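Local coordinates for protein catalase (Corynebacterium glutamicum, PDB 4B7H) that breaks hydrogen peroxide down to water and oxygen at a haem centre, binds NADPH and is inhibited by nitric oxide, at residues Glu470-Gln481 with Leu502-Lys513. Numbering follows the deposited sequence.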
loop_
_atom_site.group_PDB
_atom_site.type_symbol
_atom_site.label_atom_id
_atom_site.label_comp_id
_atom_site.label_asym_id
_atom_site.label_seq_id
_atom_site.Cartn_x
_atom_site.Cartn_y
_atom_site.Cartn_z
ATOM N N GLU A 470 -36.268 32.162 -12.547
ATOM C CA GLU A 470 -35.588 32.587 -13.764
ATOM C C GLU A 470 -34.104 32.215 -13.736
ATOM O O GLU A 470 -33.579 31.677 -14.713
ATOM C CB GLU A 470 -35.769 34.089 -14.000
ATOM C CG GLU A 470 -34.992 34.647 -15.194
ATOM C CD GLU A 470 -35.506 34.172 -16.547
ATOM O OE1 GLU A 470 -36.626 33.608 -16.623
ATOM O OE2 GLU A 470 -34.789 34.378 -17.553
ATOM N N ARG A 471 -33.431 32.490 -12.619
ATOM C CA ARG A 471 -32.021 32.106 -12.502
ATOM C C ARG A 471 -31.826 30.596 -12.657
ATOM O O ARG A 471 -30.852 30.155 -13.267
ATOM C CB ARG A 471 -31.407 32.605 -11.190
ATOM C CG ARG A 471 -31.263 34.120 -11.131
ATOM C CD ARG A 471 -30.434 34.570 -9.936
ATOM N NE ARG A 471 -31.078 34.242 -8.671
ATOM C CZ ARG A 471 -32.012 34.985 -8.084
ATOM N NH1 ARG A 471 -32.434 36.108 -8.660
ATOM N NH2 ARG A 471 -32.531 34.597 -6.928
ATOM N N LEU A 472 -32.762 29.813 -12.122
ATOM C CA LEU A 472 -32.730 28.358 -12.279
ATOM C C LEU A 472 -32.681 27.968 -13.756
ATOM O O LEU A 472 -31.828 27.179 -14.167
ATOM C CB LEU A 472 -33.946 27.723 -11.601
ATOM C CG LEU A 472 -34.146 26.217 -11.787
ATOM C CD1 LEU A 472 -32.975 25.408 -11.203
ATOM C CD2 LEU A 472 -35.456 25.795 -11.147
ATOM N N ALA A 473 -33.586 28.523 -14.558
ATOM C CA ALA A 473 -33.612 28.217 -15.987
ATOM C C ALA A 473 -32.320 28.656 -16.669
ATOM O O ALA A 473 -31.799 27.960 -17.551
ATOM C CB ALA A 473 -34.820 28.874 -16.653
ATOM N N ASP A 474 -31.804 29.813 -16.263
ATOM C CA ASP A 474 -30.575 30.340 -16.843
ATOM C C ASP A 474 -29.396 29.441 -16.488
ATOM O O ASP A 474 -28.557 29.143 -17.340
ATOM C CB ASP A 474 -30.313 31.761 -16.345
ATOM C CG ASP A 474 -29.360 32.522 -17.242
ATOM O OD1 ASP A 474 -29.515 32.448 -18.484
ATOM O OD2 ASP A 474 -28.454 33.198 -16.704
ATOM N N ASN A 475 -29.338 29.004 -15.231
ATOM C CA ASN A 475 -28.256 28.129 -14.783
ATOM C C ASN A 475 -28.282 26.792 -15.507
ATOM O O ASN A 475 -27.241 26.284 -15.935
ATOM C CB ASN A 475 -28.347 27.882 -13.280
ATOM C CG ASN A 475 -28.130 29.139 -12.460
ATOM O OD1 ASN A 475 -27.569 30.131 -12.937
ATOM N ND2 ASN A 475 -28.576 29.101 -11.212
ATOM N N ILE A 476 -29.472 26.210 -15.628
ATOM C CA ILE A 476 -29.616 24.934 -16.316
ATOM C C ILE A 476 -29.132 25.052 -17.760
ATOM O O ILE A 476 -28.347 24.227 -18.231
ATOM C CB ILE A 476 -31.079 24.456 -16.313
ATOM C CG1 ILE A 476 -31.534 24.083 -14.893
ATOM C CG2 ILE A 476 -31.253 23.295 -17.277
ATOM C CD1 ILE A 476 -33.058 24.022 -14.726
ATOM N N SER A 477 -29.582 26.092 -18.461
ATOM C CA SER A 477 -29.224 26.250 -19.869
ATOM C C SER A 477 -27.718 26.492 -20.051
ATOM O O SER A 477 -27.152 26.069 -21.060
ATOM C CB SER A 477 -30.083 27.322 -20.564
ATOM O OG SER A 477 -30.024 28.571 -19.901
ATOM N N ASN A 478 -27.072 27.143 -19.078
ATOM C CA ASN A 478 -25.612 27.254 -19.082
ATOM C C ASN A 478 -24.948 25.892 -18.932
ATOM O O ASN A 478 -24.007 25.568 -19.659
ATOM C CB ASN A 478 -25.124 28.178 -17.961
ATOM C CG ASN A 478 -25.326 29.648 -18.276
ATOM O OD1 ASN A 478 -25.554 30.024 -19.422
ATOM N ND2 ASN A 478 -25.232 30.490 -17.251
ATOM N N ALA A 479 -25.451 25.092 -17.995
ATOM C CA ALA A 479 -24.883 23.774 -17.724
ATOM C C ALA A 479 -25.110 22.793 -18.880
ATOM O O ALA A 479 -24.414 21.788 -18.987
ATOM C CB ALA A 479 -25.453 23.215 -16.433
ATOM N N MET A 480 -26.087 23.079 -19.737
ATOM C CA MET A 480 -26.357 22.237 -20.896
ATOM C C MET A 480 -25.400 22.465 -22.056
ATOM O O MET A 480 -25.341 21.649 -22.979
ATOM C CB MET A 480 -27.784 22.465 -21.395
ATOM C CG MET A 480 -28.861 21.944 -20.460
ATOM S SD MET A 480 -30.490 22.568 -20.909
ATOM C CE MET A 480 -30.746 21.855 -22.541
ATOM N N GLN A 481 -24.672 23.575 -22.046
ATOM C CA GLN A 481 -23.794 23.877 -23.172
ATOM C C GLN A 481 -22.769 22.764 -23.366
ATOM O O GLN A 481 -22.039 22.392 -22.443
ATOM C CB GLN A 481 -23.109 25.235 -23.013
ATOM C CG GLN A 481 -24.071 26.411 -22.847
ATOM C CD GLN A 481 -25.127 26.503 -23.942
ATOM O OE1 GLN A 481 -26.285 26.807 -23.665
ATOM N NE2 GLN A 481 -24.728 26.261 -25.190
ATOM N N LEU A 502 -41.078 25.769 -16.510
ATOM C CA LEU A 502 -39.630 25.690 -16.350
ATOM C C LEU A 502 -38.989 25.083 -17.602
ATOM O O LEU A 502 -38.016 25.614 -18.139
ATOM C CB LEU A 502 -39.262 24.857 -15.122
ATOM C CG LEU A 502 -37.769 24.574 -14.933
ATOM C CD1 LEU A 502 -36.954 25.863 -14.805
ATOM C CD2 LEU A 502 -37.586 23.701 -13.705
ATOM N N GLY A 503 -39.552 23.976 -18.077
ATOM C CA GLY A 503 -39.019 23.319 -19.256
ATOM C C GLY A 503 -38.998 24.225 -20.476
ATOM O O GLY A 503 -38.036 24.229 -21.247
ATOM N N ALA A 504 -40.063 25.001 -20.660
ATOM C CA ALA A 504 -40.149 25.878 -21.822
ATOM C C ALA A 504 -39.075 26.956 -21.728
ATOM O O ALA A 504 -38.429 27.298 -22.719
ATOM C CB ALA A 504 -41.534 26.506 -21.922
ATOM N N ARG A 505 -38.867 27.482 -20.526
ATOM C CA ARG A 505 -37.892 28.551 -20.349
ATOM C C ARG A 505 -36.464 28.028 -20.523
ATOM O O ARG A 505 -35.615 28.706 -21.105
ATOM C CB ARG A 505 -38.078 29.222 -18.987
ATOM C CG ARG A 505 -37.245 30.484 -18.788
ATOM C CD ARG A 505 -37.602 31.564 -19.800
ATOM N NE ARG A 505 -36.843 32.790 -19.564
ATOM C CZ ARG A 505 -36.459 33.630 -20.521
ATOM N NH1 ARG A 505 -36.772 33.385 -21.790
ATOM N NH2 ARG A 505 -35.763 34.716 -20.210
ATOM N N VAL A 506 -36.209 26.817 -20.028
ATOM C CA VAL A 506 -34.906 26.185 -20.191
ATOM C C VAL A 506 -34.568 26.033 -21.675
ATOM O O VAL A 506 -33.473 26.398 -22.109
ATOM C CB VAL A 506 -34.856 24.809 -19.495
ATOM C CG1 VAL A 506 -33.661 23.986 -19.987
ATOM C CG2 VAL A 506 -34.798 24.979 -17.971
ATOM N N LYS A 507 -35.511 25.521 -22.462
ATOM C CA LYS A 507 -35.255 25.327 -23.889
ATOM C C LYS A 507 -35.053 26.665 -24.606
ATOM O O LYS A 507 -34.159 26.795 -25.443
ATOM C CB LYS A 507 -36.373 24.515 -24.553
ATOM C CG LYS A 507 -36.137 24.251 -26.036
ATOM C CD LYS A 507 -37.165 23.281 -26.618
ATOM C CE LYS A 507 -36.891 23.026 -28.093
ATOM N NZ LYS A 507 -37.804 22.008 -28.693
ATOM N N GLU A 508 -35.879 27.653 -24.272
ATOM C CA GLU A 508 -35.734 29.003 -24.814
ATOM C C GLU A 508 -34.329 29.554 -24.604
ATOM O O GLU A 508 -33.677 30.028 -25.539
ATOM C CB GLU A 508 -36.688 29.955 -24.102
ATOM C CG GLU A 508 -38.070 30.037 -24.666
ATOM C CD GLU A 508 -38.707 31.362 -24.321
ATOM O OE1 GLU A 508 -38.678 31.732 -23.125
ATOM O OE2 GLU A 508 -39.205 32.045 -25.244
ATOM N N LEU A 509 -33.874 29.517 -23.357
ATOM C CA LEU A 509 -32.584 30.092 -23.020
ATOM C C LEU A 509 -31.452 29.280 -23.625
ATOM O O LEU A 509 -30.478 29.843 -24.115
ATOM C CB LEU A 509 -32.433 30.201 -21.503
ATOM C CG LEU A 509 -33.297 31.293 -20.862
ATOM C CD1 LEU A 509 -33.250 31.221 -19.337
ATOM C CD2 LEU A 509 -32.858 32.672 -21.358
ATOM N N TYR A 510 -31.594 27.958 -23.607
ATOM C CA TYR A 510 -30.580 27.092 -24.194
ATOM C C TYR A 510 -30.365 27.406 -25.677
ATOM O O TYR A 510 -29.228 27.538 -26.140
ATOM C CB TYR A 510 -30.962 25.624 -24.025
ATOM C CG TYR A 510 -30.022 24.682 -24.736
ATOM C CD1 TYR A 510 -28.726 24.478 -24.265
ATOM C CD2 TYR A 510 -30.423 23.997 -25.879
ATOM C CE1 TYR A 510 -27.850 23.623 -24.909
ATOM C CE2 TYR A 510 -29.556 23.123 -26.527
ATOM C CZ TYR A 510 -28.265 22.950 -26.038
ATOM O OH TYR A 510 -27.386 22.093 -26.668
ATOM N N LEU A 511 -31.459 27.535 -26.422
ATOM C CA LEU A 511 -31.353 27.809 -27.850
ATOM C C LEU A 511 -30.820 29.212 -28.147
ATOM O O LEU A 511 -30.145 29.420 -29.158
ATOM C CB LEU A 511 -32.689 27.569 -28.547
ATOM C CG LEU A 511 -33.102 26.097 -28.575
ATOM C CD1 LEU A 511 -34.485 25.945 -29.175
ATOM C CD2 LEU A 511 -32.084 25.258 -29.334
ATOM N N GLN A 512 -31.111 30.167 -27.268
ATOM C CA GLN A 512 -30.570 31.522 -27.413
ATOM C C GLN A 512 -29.046 31.491 -27.342
ATOM O O GLN A 512 -28.357 32.214 -28.066
ATOM C CB GLN A 512 -31.090 32.431 -26.299
ATOM C CG GLN A 512 -32.491 32.972 -26.493
ATOM C CD GLN A 512 -32.938 33.844 -25.327
ATOM O OE1 GLN A 512 -32.118 34.329 -24.543
ATOM N NE2 GLN A 512 -34.246 34.041 -25.206
ATOM N N LYS A 513 -28.526 30.650 -26.455
ATOM C CA LYS A 513 -27.092 30.590 -26.179
ATOM C C LYS A 513 -26.330 29.678 -27.135
ATOM O O LYS A 513 -25.129 29.858 -27.356
ATOM C CB LYS A 513 -26.859 30.125 -24.742
ATOM C CG LYS A 513 -27.431 31.058 -23.700
ATOM C CD LYS A 513 -27.509 30.382 -22.345
ATOM C CE LYS A 513 -28.260 31.255 -21.355
ATOM N NZ LYS A 513 -28.292 30.618 -20.015
#
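Lys513 reaches from the last helix of the chain to helix 466-479 and ends in a cluster of three oxygens. Its chain runs extended beyond CG, and Lys513 NZ donates to Asp474 OD1 at 2.7 Å. The same Lys513 NZ also bonds Ser477 OG (2.7 Å) and Asn478 OD1 (2.9 Å). The ammonium stands above the planes of both the carboxylate and the amide rather than on a lone pair of either.

Further up the same flank, Arg505 grips Glu470 side-on. Arg505 NE points almost straight at Glu470 OE1, at 3.1 Å and 164°, while Arg505 NH2 bonds Glu470 OE2 at 2.9 Å, and the two planes are turned 35° apart. NH1 bonds Glu508 on its own helix, so the guanidinium is held between two carboxylates, with Leu509 CD2 over one face.

Between these polar clusters the helices interlock. The short segments cross at -48° with axes 8.4 Å apart, a distance suited to the small Ala473 and Ser477, each a knob in a hole of the other helix, while Leu509 fits back among Glu470, Ala473, Asp474 and Ser477. On the far flank Ile476 CG2 meets Val506 CG1, and Met480, bent at chi3, carries its methyl CE over one face of the Tyr510 ring, 3.8 Å from the centroid, in a CH-pi contact; SD lies obliquely to the ring. Helix 487-498 closes this side through Trp495 and Val491, and its Glu488 takes the Tyr510 hydroxyl.

The pair belongs to the C-terminal helical domain of catalase, and the side chain of Leu472 lies about 8 Å from the bound NADPH. Opposite charges are paired along one flank, so Asp474 probably stabilises the lysine cation and the two glutamates that of Arg505, beside an apolar seam of Ala473, Ile476, Val506 and Met480.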